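Local coordinates for acetyl-CoA acetyltransferase A (Ascaris suum, PDB 6BJA), which belongs to the thiolase family, binds coenzyme A and probably catalyses the reversible transfer of an acetyl group from acetyl-CoA to another acyl-CoA, at residues A[39-44]-A[116-121]; A[100-105]-A[390-395]; A[278-283]-A[367-372]; A[301-306]-A[377-382]. All coordinates share one frame; numbering follows the deposited sequence.

Following the chain from its N terminus, contact 1 opens at 39-44 and closes a loop of 71 residues at 116-121. Contact 2 opens at 100-105, before contact 1 has closed, so the two cross. It closes last, at 390-395, and brings the N-terminal and C-terminal halves together. Contacts 3 and 4 both lie within its long loop. Contact 3 opens at 278-283 and contact 4 at 301-306; they close in the same order, at 367-372 and 377-382, and so cross each other. Contacts 1 and 4 join helices to the core strands of the two halves. Contacts 2 and 3 place two further helices against strands of the C-terminal half.

Contact 1: A[39-44]-A[116-121]; sequences VVTKEA and IVVALG
The helical segment 39-44 runs roughly antiparallel to strand segment 116-121, with their axes at 147° and 9.3 Å apart at closest approach, and brings Thr41 opposite Val118. The two CA atoms of that pair are 7.3 Å apart. Thr41 is the central side chain of the contact. Its OG1 meets the forked end of Leu120, 3.5 Å from CD2 and 3.7 Å from CD1, and the two side chains cross at about a right angle. The hydroxyl makes no hydrogen bond to the strand. It is instead bonded to the carbonyl O of Gly37, one turn back in the same helix, so this buried oxygen can lie against methyl groups with its polar need met. The methyl branch of Thr41 goes the other way along the strand, and CG2 comes to 4.3 Å from Val118 CG1. This is a helix on a sheet of the thiolase fold: helix 33-48 links strands 11-23 and 57-61, which are parallel, in a beta-alpha-beta crossover that passes over the intervening strands 257-267 and 116-124. Val118 and Leu120 point to this helix, while Val117 and Ala119 on the other face of the strand touch helix 97-110. Leu120 has CG between its backbone N and carbonyl carbon, chi1 64°, and its CD1 also approaches Val40 CG2, at 4.3 Å. Val40 then continues onto Ala260 and Ala262 of strand 257-267. One turn on, Ala44 faces the strand more loosely, with CB 4.7 Å from Val118 CG2.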
loop_
_atom_site.group_PDB
_atom_site.type_symbol
_atom_site.label_atom_id
_atom_site.label_comp_id
_atom_site.label_asym_id
_atom_site.label_seq_id
_atom_site.Cartn_x
_atom_site.Cartn_y
_atom_site.Cartn_z
ATOM N N VAL A 39 21.712 -10.119 -20.340
ATOM C CA VAL A 39 22.050 -11.462 -20.811
ATOM C C VAL A 39 22.009 -11.500 -22.319
ATOM O O VAL A 39 22.972 -11.950 -22.942
ATOM C CB VAL A 39 21.106 -12.526 -20.233
ATOM C CG1 VAL A 39 21.300 -13.899 -20.903
ATOM C CG2 VAL A 39 21.314 -12.647 -18.750
ATOM N N VAL A 40 20.900 -11.047 -22.924
ATOM C CA VAL A 40 20.781 -11.215 -24.366
ATOM C C VAL A 40 21.616 -10.196 -25.141
ATOM O O VAL A 40 22.085 -10.488 -26.241
ATOM C CB VAL A 40 19.319 -11.185 -24.850
ATOM C CG1 VAL A 40 18.596 -12.420 -24.354
ATOM C CG2 VAL A 40 18.591 -9.910 -24.409
ATOM N N THR A 41 21.848 -9.016 -24.565
ATOM C CA THR A 41 22.677 -8.041 -25.240
ATOM C C THR A 41 24.119 -8.531 -25.302
ATOM O O THR A 41 24.738 -8.490 -26.354
ATOM C CB THR A 41 22.596 -6.671 -24.534
ATOM O OG1 THR A 41 21.240 -6.206 -24.610
ATOM C CG2 THR A 41 23.495 -5.635 -25.188
ATOM N N LYS A 42 24.639 -8.989 -24.177
ATOM C CA LYS A 42 26.001 -9.520 -24.160
ATOM C C LYS A 42 26.131 -10.695 -25.120
ATOM O O LYS A 42 27.117 -10.769 -25.859
ATOM C CB LYS A 42 26.404 -9.929 -22.749
ATOM C CG LYS A 42 26.698 -8.756 -21.824
ATOM C CD LYS A 42 27.105 -9.284 -20.456
ATOM C CE LYS A 42 28.229 -8.475 -19.862
ATOM N NZ LYS A 42 28.714 -9.094 -18.588
ATOM N N GLU A 43 25.145 -11.600 -25.157
ATOM C CA GLU A 43 25.347 -12.781 -26.004
ATOM C C GLU A 43 25.164 -12.407 -27.475
ATOM O O GLU A 43 25.846 -12.927 -28.337
ATOM C CB GLU A 43 24.412 -13.928 -25.609
ATOM C CG GLU A 43 24.710 -15.215 -26.371
ATOM C CD GLU A 43 25.987 -15.910 -25.923
ATOM O OE1 GLU A 43 26.445 -15.654 -24.763
ATOM O OE2 GLU A 43 26.526 -16.731 -26.737
ATOM N N ALA A 44 24.260 -11.485 -27.777
ATOM C CA ALA A 44 24.104 -11.040 -29.159
ATOM C C ALA A 44 25.381 -10.375 -29.690
ATOM O O ALA A 44 25.738 -10.553 -30.851
ATOM C CB ALA A 44 22.927 -10.077 -29.281
ATOM N N ILE A 116 25.972 0.299 -36.822
ATOM C CA ILE A 116 25.859 -0.896 -35.980
ATOM C C ILE A 116 24.992 -0.586 -34.769
ATOM O O ILE A 116 25.285 0.327 -34.022
ATOM C CB ILE A 116 27.231 -1.383 -35.482
ATOM C CG1 ILE A 116 28.164 -1.663 -36.662
ATOM C CG2 ILE A 116 27.059 -2.640 -34.630
ATOM C CD1 ILE A 116 29.622 -1.809 -36.250
ATOM N N VAL A 117 23.916 -1.343 -34.564
ATOM C CA VAL A 117 23.108 -1.135 -33.376
ATOM C C VAL A 117 22.664 -2.464 -32.792
ATOM O O VAL A 117 22.700 -3.493 -33.479
ATOM C CB VAL A 117 21.849 -0.287 -33.655
ATOM C CG1 VAL A 117 22.199 1.046 -34.354
ATOM C CG2 VAL A 117 20.882 -1.038 -34.463
ATOM N N VAL A 118 22.268 -2.439 -31.524
ATOM C CA VAL A 118 21.611 -3.595 -30.934
ATOM C C VAL A 118 20.162 -3.221 -30.612
ATOM O O VAL A 118 19.887 -2.166 -30.020
ATOM C CB VAL A 118 22.369 -4.124 -29.683
ATOM C CG1 VAL A 118 22.361 -3.152 -28.501
ATOM C CG2 VAL A 118 21.789 -5.506 -29.292
ATOM N N ALA A 119 19.239 -4.063 -31.078
ATOM C CA ALA A 119 17.814 -3.877 -30.864
ATOM C C ALA A 119 17.303 -5.085 -30.094
ATOM O O ALA A 119 17.572 -6.229 -30.474
ATOM C CB ALA A 119 17.111 -3.736 -32.184
ATOM N N LEU A 120 16.568 -4.851 -29.018
ATOM C CA LEU A 120 16.108 -5.936 -28.180
ATOM C C LEU A 120 14.805 -5.614 -27.466
ATOM O O LEU A 120 14.304 -4.490 -27.509
ATOM C CB LEU A 120 17.197 -6.279 -27.152
ATOM C CG LEU A 120 17.546 -5.194 -26.145
ATOM C CD1 LEU A 120 17.593 -5.753 -24.753
ATOM C CD2 LEU A 120 18.844 -4.511 -26.531
ATOM N N GLY A 121 14.303 -6.616 -26.760
ATOM C CA GLY A 121 13.166 -6.447 -25.885
ATOM C C GLY A 121 13.397 -7.277 -24.646
ATOM O O GLY A 121 14.044 -8.324 -24.703
#

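Contact 2: A[100-105]-A[390-395]; sequences KAIIMG and SAILIK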
loop_
_atom_site.group_PDB
_atom_site.type_symbol
_atom_site.label_atom_id
_atom_site.label_comp_id
_atom_site.label_asym_id
_atom_site.label_seq_id
_atom_site.Cartn_x
_atom_site.Cartn_y
_atom_site.Cartn_z
ATOM N N LYS A 100 9.214 -2.817 -32.975
ATOM C CA LYS A 100 9.482 -1.407 -33.250
ATOM C C LYS A 100 10.954 -1.083 -33.008
ATOM O O LYS A 100 11.569 -0.339 -33.767
ATOM C CB LYS A 100 8.559 -0.523 -32.395
ATOM C CG LYS A 100 8.826 0.969 -32.471
ATOM C CD LYS A 100 8.667 1.532 -33.871
ATOM C CE LYS A 100 8.663 3.058 -33.823
ATOM N NZ LYS A 100 8.689 3.633 -35.182
ATOM N N ALA A 101 11.532 -1.664 -31.962
ATOM C CA ALA A 101 12.947 -1.445 -31.685
ATOM C C ALA A 101 13.792 -1.872 -32.871
ATOM O O ALA A 101 14.716 -1.155 -33.272
ATOM C CB ALA A 101 13.369 -2.185 -30.442
ATOM N N ILE A 102 13.504 -3.051 -33.422
ATOM C CA ILE A 102 14.254 -3.545 -34.569
ATOM C C ILE A 102 14.047 -2.623 -35.783
ATOM O O ILE A 102 14.995 -2.297 -36.490
ATOM C CB ILE A 102 13.875 -5.001 -34.921
ATOM C CG1 ILE A 102 14.334 -5.937 -33.804
ATOM C CG2 ILE A 102 14.501 -5.435 -36.258
ATOM C CD1 ILE A 102 13.778 -7.340 -33.886
ATOM N N ILE A 103 12.810 -2.179 -36.004
ATOM C CA ILE A 103 12.517 -1.274 -37.110
ATOM C C ILE A 103 13.281 0.059 -36.941
ATOM O O ILE A 103 13.852 0.570 -37.903
ATOM C CB ILE A 103 10.993 -1.067 -37.236
ATOM C CG1 ILE A 103 10.370 -2.360 -37.759
ATOM C CG2 ILE A 103 10.693 0.094 -38.182
ATOM C CD1 ILE A 103 8.869 -2.419 -37.597
ATOM N N MET A 104 13.350 0.582 -35.719
ATOM C CA MET A 104 14.099 1.805 -35.450
ATOM C C MET A 104 15.573 1.612 -35.751
ATOM O O MET A 104 16.233 2.508 -36.261
ATOM C CB MET A 104 13.928 2.256 -33.999
ATOM C CG MET A 104 12.548 2.828 -33.698
ATOM S SD MET A 104 12.281 3.121 -31.933
ATOM C CE MET A 104 13.532 4.374 -31.563
ATOM N N GLY A 105 16.099 0.450 -35.406
ATOM C CA GLY A 105 17.496 0.174 -35.668
ATOM C C GLY A 105 17.743 0.112 -37.157
ATOM O O GLY A 105 18.728 0.640 -37.645
ATOM N N SER A 390 2.850 -4.585 -36.536
ATOM C CA SER A 390 4.121 -4.413 -37.221
ATOM C C SER A 390 4.485 -5.715 -37.908
ATOM O O SER A 390 4.159 -6.791 -37.397
ATOM C CB SER A 390 5.222 -4.018 -36.235
ATOM O OG SER A 390 4.831 -2.894 -35.466
ATOM N N ALA A 391 5.103 -5.616 -39.077
ATOM C CA ALA A 391 5.587 -6.806 -39.790
ATOM C C ALA A 391 6.939 -6.515 -40.421
ATOM O O ALA A 391 7.237 -5.368 -40.800
ATOM C CB ALA A 391 4.590 -7.248 -40.840
ATOM N N ILE A 392 7.770 -7.552 -40.516
ATOM C CA ILE A 392 9.103 -7.425 -41.081
ATOM C C ILE A 392 9.331 -8.593 -42.036
ATOM O O ILE A 392 8.902 -9.719 -41.782
ATOM C CB ILE A 392 10.205 -7.352 -39.959
ATOM C CG1 ILE A 392 11.573 -6.990 -40.526
ATOM C CG2 ILE A 392 10.273 -8.625 -39.177
ATOM C CD1 ILE A 392 12.552 -6.510 -39.432
ATOM N N LEU A 393 9.970 -8.279 -43.159
ATOM C CA LEU A 393 10.364 -9.259 -44.161
ATOM C C LEU A 393 11.863 -9.492 -44.098
ATOM O O LEU A 393 12.650 -8.535 -44.177
ATOM C CB LEU A 393 9.961 -8.764 -45.553
ATOM C CG LEU A 393 10.431 -9.605 -46.743
ATOM C CD1 LEU A 393 9.683 -10.928 -46.781
ATOM C CD2 LEU A 393 10.218 -8.806 -48.041
ATOM N N ILE A 394 12.254 -10.754 -43.943
ATOM C CA ILE A 394 13.665 -11.094 -43.875
ATOM C C ILE A 394 14.057 -12.205 -44.825
ATOM O O ILE A 394 13.247 -13.068 -45.173
ATOM C CB ILE A 394 14.077 -11.465 -42.457
ATOM C CG1 ILE A 394 13.375 -12.705 -41.953
ATOM C CG2 ILE A 394 13.822 -10.283 -41.496
ATOM C CD1 ILE A 394 14.075 -13.265 -40.733
ATOM N N LYS A 395 15.313 -12.154 -45.256
ATOM C CA LYS A 395 15.907 -13.181 -46.100
ATOM C C LYS A 395 17.025 -13.830 -45.322
ATOM O O LYS A 395 17.910 -13.140 -44.818
ATOM C CB LYS A 395 16.461 -12.596 -47.403
ATOM C CG LYS A 395 17.080 -13.668 -48.322
ATOM C CD LYS A 395 17.604 -13.093 -49.640
ATOM C CE LYS A 395 18.769 -12.129 -49.422
ATOM N NZ LYS A 395 19.380 -11.621 -50.695
#
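Ile102 and Ile103 meet strand segment 390-395 from a helical turn closed by the bond from Met104 N to Lys100 O, 2.8 Å long. The turn belongs to helix 97-110, which lies in the central helical layer of the thiolase fold, where helices are sandwiched between the core sheets of the two halves; within this layer Ile102 also touches Ala362 and Val365 of helix 357-371. The contact therefore crosses from the N-terminal half to the C-terminal half. Strand segment 390-395 turns its side chains alternately: Ser390 and Ile392 point to this helix, and Ala391 and Leu393 pack on helix 298-310 at the other face. No hydrogen bond joins the two segments. Two apolar approaches make the contact instead. Ile103 is directed at the strand, and its CD1 ends 4.2 Å from Ser390 CB. It touches the serine at its carbon, as OG lies somewhat farther from the same methyl. Ser390 lies near the active site, its side chain about 8 Å from that of Cys383, the predicted proton acceptor. On the far side of the helix Met104 packs against Met104 of a second subunit, so the layer that carries this contact also reaches the subunit interface. Ile392 stretches out with CG1 anti to the backbone N, chi1 -171°, and meets Ile102 at about a right angle, its CD1 lying 3.9 Å from Ile102 CG2.

Contact 3: A[278-283]-A[367-372]; sequences PIAKVL and TLVHAL
A classic beta bulge at the start of strand 280-289, where Ile279 and Ala280 both face Ile13 of the neighbouring strand, meets the last turn of helix 357-371. This helix is part of the central helical layer of the thiolase fold. The contact joins its C-terminal end to the first residues of strand 280-289, an inner strand of the sheet between 11-23 and 388-396. Both bulge residues direct their side chains at the helix. Ile279 does most of the touching. Its CG1 sits between the backbone N and the carbonyl carbon, chi1 62°, and the chain then runs straight on, which carries CD1 out to the helix. There it lies 3.6 Å from Val369 CG1, the two side chains crossing at about a right angle. The same CD1 is 4.0 Å from His370 CE1 and approaches the imidazole obliquely. The other branch of Val369 serves Ala280, with CG2 4.4 Å from the alanine CB. Val369 also packs on Ile394 of strand 388-396. The ring of His370 is held at its polar end by a hydrogen bond from NE2 to the carbonyl O of Ala16. One ring face carries Val369 CG1, 4.3 Å above the plane and over the centre.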
loop_
_atom_site.group_PDB
_atom_site.type_symbol
_atom_site.label_atom_id
_atom_site.label_comp_id
_atom_site.label_asym_id
_atom_site.label_seq_id
_atom_site.Cartn_x
_atom_site.Cartn_y
_atom_site.Cartn_z
ATOM N N PRO A 278 26.859 -12.260 -42.162
ATOM C CA PRO A 278 25.560 -12.055 -41.517
ATOM C C PRO A 278 24.628 -13.244 -41.700
ATOM O O PRO A 278 24.727 -13.961 -42.704
ATOM C CB PRO A 278 25.006 -10.825 -42.231
ATOM C CG PRO A 278 25.752 -10.739 -43.514
ATOM C CD PRO A 278 27.113 -11.283 -43.230
ATOM N N ILE A 279 23.713 -13.455 -40.760
ATOM C CA ILE A 279 22.818 -14.595 -40.865
ATOM C C ILE A 279 21.525 -14.276 -41.612
ATOM O O ILE A 279 20.907 -15.173 -42.179
ATOM C CB ILE A 279 22.517 -15.195 -39.479
ATOM C CG1 ILE A 279 21.799 -14.206 -38.555
ATOM C CG2 ILE A 279 23.835 -15.687 -38.868
ATOM C CD1 ILE A 279 21.452 -14.816 -37.195
ATOM N N ALA A 280 21.142 -13.005 -41.672
ATOM C CA ALA A 280 19.950 -12.638 -42.413
ATOM C C ALA A 280 20.032 -11.181 -42.847
ATOM O O ALA A 280 20.877 -10.419 -42.385
ATOM C CB ALA A 280 18.714 -12.880 -41.570
ATOM N N LYS A 281 19.132 -10.809 -43.747
ATOM C CA LYS A 281 19.026 -9.455 -44.257
ATOM C C LYS A 281 17.611 -8.948 -44.004
ATOM O O LYS A 281 16.652 -9.681 -44.212
ATOM C CB LYS A 281 19.355 -9.444 -45.754
ATOM C CG LYS A 281 19.456 -8.080 -46.363
ATOM C CD LYS A 281 19.924 -8.157 -47.801
ATOM C CE LYS A 281 20.222 -6.769 -48.353
ATOM N NZ LYS A 281 20.799 -6.808 -49.728
ATOM N N VAL A 282 17.468 -7.718 -43.532
ATOM C CA VAL A 282 16.145 -7.127 -43.386
ATOM C C VAL A 282 15.775 -6.453 -44.706
ATOM O O VAL A 282 16.437 -5.510 -45.119
ATOM C CB VAL A 282 16.081 -6.108 -42.244
ATOM C CG1 VAL A 282 14.697 -5.450 -42.208
ATOM C CG2 VAL A 282 16.396 -6.764 -40.917
ATOM N N LEU A 283 14.733 -6.952 -45.372
ATOM C CA LEU A 283 14.376 -6.457 -46.699
ATOM C C LEU A 283 13.405 -5.292 -46.650
ATOM O O LEU A 283 13.497 -4.364 -47.462
ATOM C CB LEU A 283 13.765 -7.567 -47.528
ATOM C CG LEU A 283 14.683 -8.732 -47.863
ATOM C CD1 LEU A 283 13.944 -9.692 -48.763
ATOM C CD2 LEU A 283 15.975 -8.249 -48.504
ATOM N N THR A 367 13.176 -16.380 -33.512
ATOM C CA THR A 367 12.696 -17.706 -33.871
ATOM C C THR A 367 12.563 -17.865 -35.381
ATOM O O THR A 367 12.952 -18.921 -35.944
ATOM C CB THR A 367 11.383 -17.974 -33.161
ATOM O OG1 THR A 367 11.644 -17.974 -31.749
ATOM C CG2 THR A 367 10.783 -19.314 -33.562
ATOM N N LEU A 368 12.061 -16.840 -36.058
ATOM C CA LEU A 368 11.953 -16.887 -37.513
ATOM C C LEU A 368 13.322 -17.057 -38.175
ATOM O O LEU A 368 13.487 -17.900 -39.067
ATOM C CB LEU A 368 11.273 -15.618 -38.041
ATOM C CG LEU A 368 11.142 -15.534 -39.558
ATOM C CD1 LEU A 368 10.178 -16.601 -40.069
ATOM C CD2 LEU A 368 10.695 -14.152 -39.982
ATOM N N VAL A 369 14.282 -16.227 -37.772
ATOM C CA VAL A 369 15.599 -16.234 -38.381
ATOM C C VAL A 369 16.172 -17.644 -38.306
ATOM O O VAL A 369 16.697 -18.167 -39.291
ATOM C CB VAL A 369 16.535 -15.212 -37.687
ATOM C CG1 VAL A 369 18.015 -15.499 -38.006
ATOM C CG2 VAL A 369 16.157 -13.800 -38.106
ATOM N N HIS A 370 16.042 -18.290 -37.159
ATOM C CA HIS A 370 16.726 -19.561 -36.974
ATOM C C HIS A 370 15.943 -20.772 -37.498
ATOM O O HIS A 370 16.485 -21.860 -37.603
ATOM C CB HIS A 370 17.080 -19.724 -35.509
ATOM C CG HIS A 370 18.215 -18.851 -35.116
ATOM N ND1 HIS A 370 19.470 -18.981 -35.676
ATOM C CD2 HIS A 370 18.281 -17.791 -34.272
ATOM C CE1 HIS A 370 20.262 -18.050 -35.175
ATOM N NE2 HIS A 370 19.566 -17.324 -34.316
ATOM N N ALA A 371 14.678 -20.567 -37.859
ATOM C CA ALA A 371 13.884 -21.622 -38.504
ATOM C C ALA A 371 14.039 -21.597 -40.030
ATOM O O ALA A 371 13.972 -22.642 -40.692
ATOM C CB ALA A 371 12.420 -21.477 -38.120
ATOM N N LEU A 372 14.232 -20.407 -40.588
ATOM C CA LEU A 372 14.479 -20.255 -42.014
ATOM C C LEU A 372 15.743 -20.974 -42.450
ATOM O O LEU A 372 16.741 -20.969 -41.731
ATOM C CB LEU A 372 14.609 -18.785 -42.391
ATOM C CG LEU A 372 13.338 -17.933 -42.384
ATOM C CD1 LEU A 372 13.702 -16.453 -42.513
ATOM C CD2 LEU A 372 12.372 -18.349 -43.507
#

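Contact 4: A[301-306]-A[377-382]; sequences LAVKQL and LGVAAI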
loop_
_atom_site.group_PDB
_atom_site.type_symbol
_atom_site.label_atom_id
_atom_site.label_comp_id
_atom_site.label_asym_id
_atom_site.label_seq_id
_atom_site.Cartn_x
_atom_site.Cartn_y
_atom_site.Cartn_z
ATOM N N LEU A 301 -3.176 -6.932 -42.215
ATOM C CA LEU A 301 -3.160 -5.656 -42.924
ATOM C C LEU A 301 -1.729 -5.168 -43.125
ATOM O O LEU A 301 -1.358 -4.719 -44.209
ATOM C CB LEU A 301 -3.986 -4.611 -42.169
ATOM C CG LEU A 301 -4.348 -3.358 -42.951
ATOM C CD1 LEU A 301 -5.206 -3.703 -44.176
ATOM C CD2 LEU A 301 -5.096 -2.402 -42.018
ATOM N N ALA A 302 -0.904 -5.311 -42.095
ATOM C CA ALA A 302 0.486 -4.915 -42.215
ATOM C C ALA A 302 1.197 -5.772 -43.256
ATOM O O ALA A 302 2.002 -5.273 -44.039
ATOM C CB ALA A 302 1.178 -5.017 -40.871
ATOM N N VAL A 303 0.902 -7.070 -43.263
ATOM C CA VAL A 303 1.541 -7.985 -44.209
ATOM C C VAL A 303 1.114 -7.685 -45.654
ATOM O O VAL A 303 1.939 -7.737 -46.559
ATOM C CB VAL A 303 1.223 -9.445 -43.849
ATOM C CG1 VAL A 303 1.587 -10.402 -45.001
ATOM C CG2 VAL A 303 1.940 -9.817 -42.576
ATOM N N LYS A 304 -0.154 -7.349 -45.869
ATOM C CA LYS A 304 -0.601 -7.010 -47.222
ATOM C C LYS A 304 0.220 -5.835 -47.764
ATOM O O LYS A 304 0.687 -5.868 -48.899
ATOM C CB LYS A 304 -2.101 -6.694 -47.232
ATOM C CG LYS A 304 -2.934 -7.939 -47.086
ATOM C CD LYS A 304 -4.422 -7.634 -46.977
ATOM C CE LYS A 304 -5.181 -8.890 -46.652
ATOM N NZ LYS A 304 -4.873 -9.948 -47.656
ATOM N N GLN A 305 0.459 -4.841 -46.913
ATOM C CA GLN A 305 1.274 -3.684 -47.268
ATOM C C GLN A 305 2.716 -4.101 -47.519
ATOM O O GLN A 305 3.323 -3.727 -48.513
ATOM C CB GLN A 305 1.208 -2.636 -46.160
ATOM C CG GLN A 305 2.022 -1.378 -46.417
ATOM C CD GLN A 305 1.662 -0.698 -47.723
ATOM O OE1 GLN A 305 0.484 -0.522 -48.043
ATOM N NE2 GLN A 305 2.678 -0.320 -48.490
ATOM N N LEU A 306 3.245 -4.914 -46.614
ATOM C CA LEU A 306 4.615 -5.407 -46.719
ATOM C C LEU A 306 4.875 -6.114 -48.051
ATOM O O LEU A 306 5.868 -5.858 -48.727
ATOM C CB LEU A 306 4.894 -6.359 -45.557
ATOM C CG LEU A 306 6.300 -6.936 -45.404
ATOM C CD1 LEU A 306 7.286 -5.855 -45.009
ATOM C CD2 LEU A 306 6.307 -8.051 -44.372
ATOM N N LEU A 377 12.715 -16.731 -47.632
ATOM C CA LEU A 377 12.092 -15.496 -47.160
ATOM C C LEU A 377 11.149 -15.812 -46.014
ATOM O O LEU A 377 10.416 -16.792 -46.050
ATOM C CB LEU A 377 11.322 -14.797 -48.283
ATOM C CG LEU A 377 12.154 -14.288 -49.459
ATOM C CD1 LEU A 377 11.230 -13.619 -50.461
ATOM C CD2 LEU A 377 13.262 -13.340 -49.012
ATOM N N GLY A 378 11.182 -14.965 -44.985
ATOM C CA GLY A 378 10.278 -15.129 -43.866
ATOM C C GLY A 378 9.624 -13.796 -43.511
ATOM O O GLY A 378 10.164 -12.712 -43.765
ATOM N N VAL A 379 8.440 -13.887 -42.922
ATOM C CA VAL A 379 7.743 -12.723 -42.388
ATOM C C VAL A 379 7.387 -12.943 -40.929
ATOM O O VAL A 379 6.841 -13.983 -40.565
ATOM C CB VAL A 379 6.459 -12.401 -43.181
ATOM C CG1 VAL A 379 5.685 -11.227 -42.533
ATOM C CG2 VAL A 379 6.809 -12.051 -44.591
ATOM N N ALA A 380 7.721 -11.962 -40.090
ATOM C CA ALA A 380 7.287 -11.957 -38.706
ATOM C C ALA A 380 6.332 -10.789 -38.522
ATOM O O ALA A 380 6.630 -9.675 -38.952
ATOM C CB ALA A 380 8.469 -11.854 -37.754
ATOM N N ALA A 381 5.195 -11.067 -37.889
ATOM C CA ALA A 381 4.156 -10.062 -37.668
ATOM C C ALA A 381 3.596 -10.144 -36.260
ATOM O O ALA A 381 3.488 -11.219 -35.682
ATOM C CB ALA A 381 3.065 -10.226 -38.662
ATOM N N ILE A 382 3.266 -8.978 -35.694
ATOM C CA ILE A 382 2.790 -8.915 -34.315
ATOM C C ILE A 382 1.795 -7.765 -34.150
ATOM O O ILE A 382 2.009 -6.694 -34.699
ATOM C CB ILE A 382 3.985 -8.772 -33.333
ATOM C CG1 ILE A 382 3.552 -8.841 -31.882
ATOM C CG2 ILE A 382 4.811 -7.527 -33.645
ATOM C CD1 ILE A 382 4.769 -9.198 -30.958
#
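Val303 is the first residue of helical segment 301-306 to touch strand segment 377-382. Val303 CA and Ala381 CA are 7.3 Å apart, the closest such pair. One methyl of Val303, CG2, does the work and bridges two strand residues, 4.0 Å from Val379 CG1 and 4.1 Å from Ala381 CB. Val303 is also backed by Phe333 and Leu337 of helix 327-337. Three residues on, almost a full turn, Leu306 comes to the same face. With CG anti to the backbone N, chi1 -176°, it extends to the strand and meets Val379 tip to tip. Its CD2 is 3.7 Å from Val379 CG1 and 4.0 Å from CG2, so both methyls of the valine are touched. Leu306 also reaches Ala391 and Leu393 of the adjoining strand 388-396. The segment axes lie at 145°, roughly antiparallel. Helix 298-310 follows strand 280-289 and belongs to the outer helical layer on the C-terminal half of the thiolase fold, with helix 327-337 beside it. No hydrogen bond crosses here. The touching residues are all buried, and only alkyl groups meet, so the helix is held on this strand by shape and the hydrophobic effect, without a directional bond.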